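Beta-glucuronidase (uncultured Clostridium sp., PDB 6U7J) hydrolyses beta-D-glucuronides as a glycoside hydrolase family 2 enzyme of the gut microbiome, and probably takes part in reactivating estrogens from their glucuronides. Local coordinates at residues N16-I21 / G272-T277; T288-L293 / E541-I546. All coordinates share one frame; numbering follows the deposited sequence.

Contact 1 of 2, residues N16-I21 / G272-T277; sequences NEARQI and GQDHYT. Unlike the reference sequence in segment 16-21: Ile21 (reference Met).
The loop leading into strand 20-32 meets the start of strand 274-280, and the backbones come nearest at Ala18 and Asp274, whose CA atoms are 5.6 Å apart. Asn16 shapes the loop. Its CG sits between the backbone N and the carbonyl carbon, and its OD1 accepts from the backbone N of Ala18 and of Arg19, an Asx turn that extends into an Asx motif. Its ND2 donates across to His275 O at 3.0 Å, arriving from above that carbonyl plane.

Arg19 makes the salt bridge of the contact. Its chain runs straight from CG to NE and lays the guanidinium almost coplanar with the Asp274 carboxylate, the planes 6° apart. The grip is side-on: NE meets Asp274 OD1 at 2.9 Å and NH2 meets Asp274 OD2 at 2.8 Å, each on a syn lone pair and nearly straight. OD1 also accepts from His275 N, and Ile198 offers its backbone N to OD2 and its O to Arg19 NH2. The rim of the Tyr276 ring lies over one guanidinium face, with CD2 3.6 Å from NH1. The Tyr276 hydroxyl bonds to Phe12 O.

The His275 ring, with CG anti to the backbone N (chi1 179°), meets Glu17 with its ND1 edge. ND1 donates to Glu17 OE1 at 2.9 Å, in the ring plane and at 169°. NE2 is bonded to Asp268 OD1, so carboxylates sit at both ring nitrogens and may favour the charged imidazolium. Ala18 CB packs against Gln273 O at 3.3 Å. That oxygen accepts a hydrogen bond from Arg87 of the second subunit.

Strand 274-280 is an outer strand of the four-stranded sheet in the family 2 immunoglobulin-like domain. The polar contact joins that domain to the loop leading into the first strand of the sugar-binding-domain sheet, beside a subunit interface.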
ATOM      1  N   ASN B  16      -8.178 -48.516  -5.453  1.00 38.36           N
ATOM      2  CA  ASN B  16      -7.739 -49.694  -4.703  1.00 38.40           C
ATOM      3  C   ASN B  16      -7.408 -50.823  -5.682  1.00 39.43           C
ATOM      4  O   ASN B  16      -7.059 -50.561  -6.832  1.00 36.06           O
ATOM      5  CB  ASN B  16      -8.803 -50.118  -3.672  1.00 33.62           C
ATOM      6  CG  ASN B  16     -10.185 -50.303  -4.283  1.00 36.89           C
ATOM      7  OD1 ASN B  16     -10.334 -50.898  -5.351  1.00 39.01           O
ATOM      8  ND2 ASN B  16     -11.205 -49.808  -3.596  1.00 34.12           N
ATOM      9  N   GLU B  17      -7.509 -52.082  -5.245  1.00 40.34           N
ATOM     10  CA  GLU B  17      -7.231 -53.193  -6.159  1.00 41.08           C
ATOM     11  C   GLU B  17      -8.321 -53.368  -7.210  1.00 36.68           C
ATOM     12  O   GLU B  17      -8.080 -54.030  -8.228  1.00 42.42           O
ATOM     13  CB  GLU B  17      -7.067 -54.494  -5.369  1.00 40.55           C
ATOM     14  CG  GLU B  17      -8.385 -55.159  -5.022  1.00 38.12           C
ATOM     15  CD  GLU B  17      -9.042 -54.565  -3.794  1.00 47.05           C
ATOM     16  OE1 GLU B  17      -8.587 -53.487  -3.318  1.00 41.66           O
ATOM     17  OE2 GLU B  17     -10.017 -55.192  -3.297  1.00 48.23           O
ATOM     18  N   ALA B  18      -9.500 -52.784  -6.988  1.00 37.57           N
ATOM     19  CA  ALA B  18     -10.697 -52.997  -7.796  1.00 39.61           C
ATOM     20  C   ALA B  18     -11.122 -51.786  -8.606  1.00 39.97           C
ATOM     21  O   ALA B  18     -11.609 -51.948  -9.723  1.00 44.61           O
ATOM     22  CB  ALA B  18     -11.870 -53.411  -6.902  1.00 38.11           C
ATOM     23  N   ARG B  19     -10.982 -50.579  -8.061  1.00 38.30           N
ATOM     24  CA  ARG B  19     -11.416 -49.356  -8.720  1.00 36.75           C
ATOM     25  C   ARG B  19     -10.209 -48.469  -8.998  1.00 39.89           C
ATOM     26  O   ARG B  19      -9.206 -48.508  -8.270  1.00 38.63           O
ATOM     27  CB  ARG B  19     -12.433 -48.586  -7.869  1.00 35.92           C
ATOM     28  CG  ARG B  19     -13.667 -49.362  -7.436  1.00 35.65           C
ATOM     29  CD  ARG B  19     -14.552 -48.522  -6.528  1.00 38.66           C
ATOM     30  NE  ARG B  19     -15.840 -49.151  -6.223  1.00 34.16           N
ATOM     31  CZ  ARG B  19     -16.966 -48.471  -6.022  1.00 38.88           C
ATOM     32  NH1 ARG B  19     -16.970 -47.141  -6.103  1.00 38.13           N
ATOM     33  NH2 ARG B  19     -18.089 -49.111  -5.737  1.00 39.32           N
ATOM     34  N   GLN B  20     -10.308 -47.673 -10.060  1.00 33.72           N
ATOM     35  CA  GLN B  20      -9.219 -46.775 -10.405  1.00 36.70           C
ATOM     36  C   GLN B  20      -9.779 -45.442 -10.902  1.00 36.99           C
ATOM     37  O   GLN B  20     -10.915 -45.379 -11.384  1.00 35.14           O
ATOM     38  CB  GLN B  20      -8.278 -47.379 -11.453  1.00 38.58           C
ATOM     39  CG  GLN B  20      -6.923 -46.696 -11.473  1.00 41.85           C
ATOM     40  CD  GLN B  20      -5.946 -47.317 -12.451  1.00 49.43           C
ATOM     41  OE1 GLN B  20      -6.332 -47.916 -13.473  1.00 46.81           O
ATOM     42  NE2 GLN B  20      -4.659 -47.177 -12.142  1.00 47.55           N
ATOM     43  N   ILE B  21      -8.970 -44.394 -10.756  1.00 36.33           N
ATOM     44  CA  ILE B  21      -9.344 -43.032 -11.073  1.00 36.53           C
ATOM     45  C   ILE B  21      -8.364 -42.485 -12.107  1.00 36.80           C
ATOM     46  O   ILE B  21      -7.148 -42.681 -11.985  1.00 36.81           O
ATOM     47  CB  ILE B  21      -9.329 -42.112  -9.827  1.00 39.94           C
ATOM     48  CG1 ILE B  21     -10.335 -42.598  -8.762  1.00 37.55           C
ATOM     49  CG2 ILE B  21      -9.537 -40.647 -10.216  1.00 40.03           C
ATOM     50  CD1 ILE B  21     -10.090 -41.956  -7.382  1.00 37.30           C
ATOM     51  N   GLY B 272     -18.173 -59.041  -4.118  1.00 39.34           N
ATOM     52  CA  GLY B 272     -17.804 -59.685  -5.367  1.00 40.25           C
ATOM     53  C   GLY B 272     -16.381 -59.351  -5.767  1.00 43.57           C
ATOM     54  O   GLY B 272     -15.419 -59.667  -5.062  1.00 46.61           O
ATOM     55  N   GLN B 273     -16.230 -58.712  -6.916  1.00 47.83           N
ATOM     56  CA  GLN B 273     -14.939 -58.170  -7.306  1.00 46.16           C
ATOM     57  C   GLN B 273     -14.715 -56.755  -6.779  1.00 44.68           C
ATOM     58  O   GLN B 273     -13.578 -56.276  -6.816  1.00 47.78           O
ATOM     59  CB  GLN B 273     -14.802 -58.184  -8.830  1.00 46.84           C
ATOM     60  CG  GLN B 273     -14.720 -59.592  -9.440  1.00 51.65           C
ATOM     61  CD  GLN B 273     -13.462 -60.329  -9.006  1.00 60.98           C
ATOM     62  OE1 GLN B 273     -12.351 -60.001  -9.438  1.00 62.79           O
ATOM     63  NE2 GLN B 273     -13.627 -61.318  -8.130  1.00 65.61           N
ATOM     64  N   ASP B 274     -15.756 -56.092  -6.275  1.00 41.37           N
ATOM     65  CA  ASP B 274     -15.681 -54.699  -5.852  1.00 40.53           C
ATOM     66  C   ASP B 274     -15.084 -54.558  -4.452  1.00 39.80           C
ATOM     67  O   ASP B 274     -15.019 -55.507  -3.669  1.00 42.10           O
ATOM     68  CB  ASP B 274     -17.070 -54.053  -5.875  1.00 39.98           C
ATOM     69  CG  ASP B 274     -17.001 -52.532  -5.880  1.00 42.25           C
ATOM     70  OD1 ASP B 274     -15.872 -52.012  -6.038  1.00 41.39           O
ATOM     71  OD2 ASP B 274     -18.057 -51.865  -5.731  1.00 39.43           O
ATOM     72  N   HIS B 275     -14.670 -53.333  -4.136  1.00 38.86           N
ATOM     73  CA  HIS B 275     -14.107 -52.991  -2.836  1.00 40.28           C
ATOM     74  C   HIS B 275     -14.298 -51.489  -2.628  1.00 40.53           C
ATOM     75  O   HIS B 275     -14.111 -50.702  -3.564  1.00 41.40           O
ATOM     76  CB  HIS B 275     -12.620 -53.389  -2.765  1.00 36.33           C
ATOM     77  CG  HIS B 275     -11.947 -53.060  -1.466  1.00 39.95           C
ATOM     78  ND1 HIS B 275     -10.577 -52.929  -1.355  1.00 38.99           N
ATOM     79  CD2 HIS B 275     -12.445 -52.847  -0.224  1.00 41.37           C
ATOM     80  CE1 HIS B 275     -10.262 -52.654  -0.099  1.00 38.98           C
ATOM     81  NE2 HIS B 275     -11.378 -52.590   0.606  1.00 38.39           N
ATOM     82  N   TYR B 276     -14.709 -51.101  -1.419  1.00 37.49           N
ATOM     83  CA  TYR B 276     -14.864 -49.692  -1.072  1.00 41.78           C
ATOM     84  C   TYR B 276     -14.588 -49.502   0.410  1.00 42.08           C
ATOM     85  O   TYR B 276     -15.086 -50.273   1.233  1.00 41.51           O
ATOM     86  CB  TYR B 276     -16.266 -49.151  -1.387  1.00 34.20           C
ATOM     87  CG  TYR B 276     -16.293 -47.626  -1.417  1.00 38.66           C
ATOM     88  CD1 TYR B 276     -16.428 -46.886  -0.244  1.00 40.24           C
ATOM     89  CD2 TYR B 276     -16.138 -46.926  -2.620  1.00 39.99           C
ATOM     90  CE1 TYR B 276     -16.434 -45.486  -0.260  1.00 36.82           C
ATOM     91  CE2 TYR B 276     -16.137 -45.521  -2.646  1.00 38.38           C
ATOM     92  CZ  TYR B 276     -16.290 -44.815  -1.465  1.00 37.81           C
ATOM     93  OH  TYR B 276     -16.301 -43.441  -1.472  1.00 35.83           O
ATOM     94  N   THR B 277     -13.830 -48.453   0.741  1.00 40.63           N
ATOM     95  CA  THR B 277     -13.432 -48.133   2.113  1.00 40.09           C
ATOM     96  C   THR B 277     -13.839 -46.701   2.449  1.00 41.72           C
ATOM     97  O   THR B 277     -13.253 -45.740   1.931  1.00 40.51           O
ATOM     98  CB  THR B 277     -11.926 -48.315   2.295  1.00 41.14           C
ATOM     99  OG1 THR B 277     -11.561 -49.634   1.887  1.00 44.22           O
ATOM    100  CG2 THR B 277     -11.527 -48.093   3.750  1.00 39.94           C
TER

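Contact 2 of 2, residues T288-L293 / E541-I546; sequences TEKQFL and ECDFVI
Two loops meet where strands of the TIM barrel domain begin. Residues 288-291 are the turn of the hairpin between strands 285-287 and 292-294, and 292-293 begin its second strand. The loop 541-544 runs into barrel strand 545-551. Thr288 opens the first segment with an ST turn, its OG1 accepting from Lys290 N at 3.0 Å. The backbone N of Thr288 also donates to Gln291 O, which closes the hairpin turn.

Lys290 follows and has the largest share of any residue in the contact. Its CG lies anti to the carbonyl carbon, and the chain is extended beyond it. The aliphatic part passes Phe544, with CG 4.0 Å from Phe544 CB. The amine then reaches Asp543 OD2 at 3.0 Å in a salt bridge, approaching from above the carboxylate plane. Asp543 and Phe544 are the middle residues of a type I turn from Cys542 to Val545. The Phe544 ring takes Cys542 CB over one face and stacks with His495 of helix 480-498.

Gln291 has its CB directed away, and its backbone makes the contact, CA lying 3.9 Å from Ile546 CG2. Phe292 then starts the strand. Its CB meets Ile546 CD1 at 3.7 Å, while its ring leads off to an edge-to-face contact with Phe301. Ile546 thus touches the loop with CG2 and the strand with CD1, and its backbone bonds to Phe301 and Val502 of the flanking barrel strands.

A water joins the two backbones, donating to Lys290 O at 2.4 Å and to Asp543 O at 3.1 Å.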
ATOM      1  N   THR B 288     -29.394 -28.172  23.762  1.00 50.13           N
ATOM      2  CA  THR B 288     -30.186 -27.737  24.900  1.00 53.35           C
ATOM      3  C   THR B 288     -30.727 -26.344  24.604  1.00 58.71           C
ATOM      4  O   THR B 288     -30.548 -25.794  23.509  1.00 56.77           O
ATOM      5  CB  THR B 288     -29.362 -27.742  26.197  1.00 51.85           C
ATOM      6  OG1 THR B 288     -28.657 -26.500  26.327  1.00 54.83           O
ATOM      7  CG2 THR B 288     -28.355 -28.878  26.209  1.00 49.96           C
ATOM      8  N   GLU B 289     -31.388 -25.761  25.603  1.00 56.43           N
ATOM      9  CA  GLU B 289     -31.898 -24.408  25.436  1.00 53.48           C
ATOM     10  C   GLU B 289     -30.766 -23.413  25.241  1.00 53.08           C
ATOM     11  O   GLU B 289     -30.953 -22.376  24.590  1.00 53.99           O
ATOM     12  CB  GLU B 289     -32.766 -24.019  26.640  1.00 59.15           C
ATOM     13  CG  GLU B 289     -32.214 -24.432  28.018  1.00 66.10           C
ATOM     14  CD  GLU B 289     -32.342 -25.936  28.307  1.00 72.56           C
ATOM     15  OE1 GLU B 289     -31.662 -26.433  29.239  1.00 71.08           O
ATOM     16  OE2 GLU B 289     -33.111 -26.622  27.594  1.00 69.52           O
ATOM     17  N   LYS B 290     -29.577 -23.714  25.771  1.00 51.29           N
ATOM     18  CA  LYS B 290     -28.485 -22.752  25.728  1.00 49.26           C
ATOM     19  C   LYS B 290     -27.144 -23.362  25.336  1.00 48.02           C
ATOM     20  O   LYS B 290     -26.123 -22.671  25.432  1.00 49.29           O
ATOM     21  CB  LYS B 290     -28.329 -22.054  27.086  1.00 48.90           C
ATOM     22  CG  LYS B 290     -29.334 -20.950  27.346  1.00 52.17           C
ATOM     23  CD  LYS B 290     -29.358 -20.579  28.818  1.00 51.26           C
ATOM     24  CE  LYS B 290     -30.435 -19.544  29.096  1.00 48.99           C
ATOM     25  NZ  LYS B 290     -30.370 -19.050  30.499  1.00 54.61           N
ATOM     26  N   GLN B 291     -27.093 -24.624  24.917  1.00 49.60           N
ATOM     27  CA  GLN B 291     -25.806 -25.225  24.607  1.00 46.67           C
ATOM     28  C   GLN B 291     -25.903 -26.082  23.354  1.00 45.39           C
ATOM     29  O   GLN B 291     -26.983 -26.496  22.926  1.00 44.46           O
ATOM     30  CB  GLN B 291     -25.268 -26.041  25.786  1.00 44.63           C
ATOM     31  CG  GLN B 291     -24.646 -25.164  26.869  1.00 49.36           C
ATOM     32  CD  GLN B 291     -24.014 -25.951  28.007  1.00 52.71           C
ATOM     33  OE1 GLN B 291     -24.530 -26.986  28.432  1.00 50.44           O
ATOM     34  NE2 GLN B 291     -22.896 -25.448  28.513  1.00 49.10           N
ATOM     35  N   PHE B 292     -24.743 -26.300  22.750  1.00 45.22           N
ATOM     36  CA  PHE B 292     -24.572 -27.140  21.573  1.00 41.24           C
ATOM     37  C   PHE B 292     -23.592 -28.209  22.027  1.00 41.84           C
ATOM     38  O   PHE B 292     -22.407 -27.923  22.216  1.00 43.33           O
ATOM     39  CB  PHE B 292     -24.049 -26.323  20.390  1.00 42.08           C
ATOM     40  CG  PHE B 292     -24.120 -27.038  19.072  1.00 35.54           C
ATOM     41  CD1 PHE B 292     -23.267 -28.090  18.795  1.00 34.29           C
ATOM     42  CD2 PHE B 292     -25.026 -26.645  18.106  1.00 32.70           C
ATOM     43  CE1 PHE B 292     -23.336 -28.759  17.579  1.00 36.43           C
ATOM     44  CE2 PHE B 292     -25.092 -27.311  16.885  1.00 36.12           C
ATOM     45  CZ  PHE B 292     -24.251 -28.362  16.627  1.00 34.47           C
ATOM     46  N   LEU B 293     -24.084 -29.423  22.258  1.00 40.58           N
ATOM     47  CA  LEU B 293     -23.286 -30.463  22.886  1.00 42.22           C
ATOM     48  C   LEU B 293     -22.788 -31.439  21.835  1.00 37.37           C
ATOM     49  O   LEU B 293     -23.571 -31.936  21.027  1.00 45.52           O
ATOM     50  CB  LEU B 293     -24.094 -31.203  23.952  1.00 44.26           C
ATOM     51  CG  LEU B 293     -24.719 -30.357  25.055  1.00 43.85           C
ATOM     52  CD1 LEU B 293     -25.506 -31.252  26.006  1.00 47.95           C
ATOM     53  CD2 LEU B 293     -23.655 -29.587  25.818  1.00 42.61           C
ATOM     54  N   GLU B 541     -21.625 -11.098  27.398  1.00 42.44           N
ATOM     55  CA  GLU B 541     -22.617 -10.854  28.440  1.00 46.42           C
ATOM     56  C   GLU B 541     -23.924 -11.619  28.226  1.00 46.63           C
ATOM     57  O   GLU B 541     -24.879 -11.402  28.974  1.00 49.07           O
ATOM     58  CB  GLU B 541     -22.901  -9.353  28.545  1.00 41.22           C
ATOM     59  CG  GLU B 541     -21.703  -8.593  29.055  1.00 42.72           C
ATOM     60  CD  GLU B 541     -21.963  -7.117  29.289  1.00 47.05           C
ATOM     61  OE1 GLU B 541     -23.129  -6.664  29.174  1.00 40.97           O
ATOM     62  OE2 GLU B 541     -20.976  -6.411  29.593  1.00 47.44           O
ATOM     63  N   CYS B 542     -23.984 -12.508  27.236  1.00 45.10           N
ATOM     64  CA  CYS B 542     -25.183 -13.277  26.919  1.00 44.39           C
ATOM     65  C   CYS B 542     -24.875 -14.759  27.061  1.00 45.51           C
ATOM     66  O   CYS B 542     -24.056 -15.298  26.307  1.00 49.95           O
ATOM     67  CB  CYS B 542     -25.662 -12.970  25.502  1.00 39.55           C
ATOM     68  SG  CYS B 542     -26.138 -11.255  25.233  1.00 43.82           S
ATOM     69  N   ASP B 543     -25.554 -15.428  27.995  1.00 43.31           N
ATOM     70  CA  ASP B 543     -25.268 -16.837  28.267  1.00 45.68           C
ATOM     71  C   ASP B 543     -25.868 -17.788  27.236  1.00 43.21           C
ATOM     72  O   ASP B 543     -25.584 -18.987  27.287  1.00 44.86           O
ATOM     73  CB  ASP B 543     -25.753 -17.228  29.675  1.00 43.48           C
ATOM     74  CG  ASP B 543     -27.280 -17.149  29.849  1.00 46.63           C
ATOM     75  OD1 ASP B 543     -27.996 -16.645  28.961  1.00 46.21           O
ATOM     76  OD2 ASP B 543     -27.774 -17.608  30.903  1.00 52.11           O
ATOM     77  N   PHE B 544     -26.671 -17.290  26.307  1.00 43.11           N
ATOM     78  CA  PHE B 544     -27.317 -18.125  25.301  1.00 43.46           C
ATOM     79  C   PHE B 544     -26.582 -18.119  23.964  1.00 43.95           C
ATOM     80  O   PHE B 544     -27.055 -18.737  23.000  1.00 39.04           O
ATOM     81  CB  PHE B 544     -28.761 -17.658  25.108  1.00 40.45           C
ATOM     82  CG  PHE B 544     -28.872 -16.202  24.795  1.00 43.37           C
ATOM     83  CD1 PHE B 544     -28.758 -15.756  23.487  1.00 38.87           C
ATOM     84  CD2 PHE B 544     -29.056 -15.273  25.805  1.00 40.64           C
ATOM     85  CE1 PHE B 544     -28.842 -14.408  23.186  1.00 41.27           C
ATOM     86  CE2 PHE B 544     -29.142 -13.914  25.506  1.00 42.60           C
ATOM     87  CZ  PHE B 544     -29.040 -13.486  24.190  1.00 39.88           C
ATOM     88  N   VAL B 545     -25.443 -17.445  23.874  1.00 41.46           N
ATOM     89  CA  VAL B 545     -24.699 -17.355  22.625  1.00 37.08           C
ATOM     90  C   VAL B 545     -23.744 -18.542  22.550  1.00 36.59           C
ATOM     91  O   VAL B 545     -22.920 -18.740  23.442  1.00 36.68           O
ATOM     92  CB  VAL B 545     -23.964 -16.008  22.533  1.00 39.84           C
ATOM     93  CG1 VAL B 545     -22.857 -16.062  21.494  1.00 39.00           C
ATOM     94  CG2 VAL B 545     -24.957 -14.905  22.191  1.00 32.49           C
ATOM     95  N   ILE B 546     -23.860 -19.357  21.501  1.00 34.87           N
ATOM     96  CA  ILE B 546     -23.048 -20.568  21.420  1.00 37.96           C
ATOM     97  C   ILE B 546     -21.971 -20.473  20.343  1.00 34.69           C
ATOM     98  O   ILE B 546     -21.287 -21.466  20.067  1.00 37.74           O
ATOM     99  CB  ILE B 546     -23.915 -21.828  21.216  1.00 36.03           C
ATOM    100  CG1 ILE B 546     -24.870 -21.637  20.045  1.00 35.77           C
ATOM    101  CG2 ILE B 546     -24.692 -22.143  22.481  1.00 40.01           C
ATOM    102  CD1 ILE B 546     -25.288 -22.947  19.366  1.00 38.74           C
TER
HETATM  103  O   HOH W   1     -24.116 -21.422  26.068  1.00 48.70           O

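Contacts 1 and 2 lie about 45 Å apart between centres, and they share no strand or helix. Contact 1 joins separate beta domains, is largely buried and has a second subunit beside it. Contact 2 stays within the TIM barrel domain, is only partly buried and is touched by no other chain. Their chemistry follows. The domain junction is polar: several directed hydrogen bonds and a two-pronged ion pair fix the loop against a strand. At the barrel end the ion pair is single and lies toward the surface, while apolar side chains pack beside the turn, between Ile546 and Phe292, and a water bridges the two backbones. In sequence contact 1 closes before contact 2 opens.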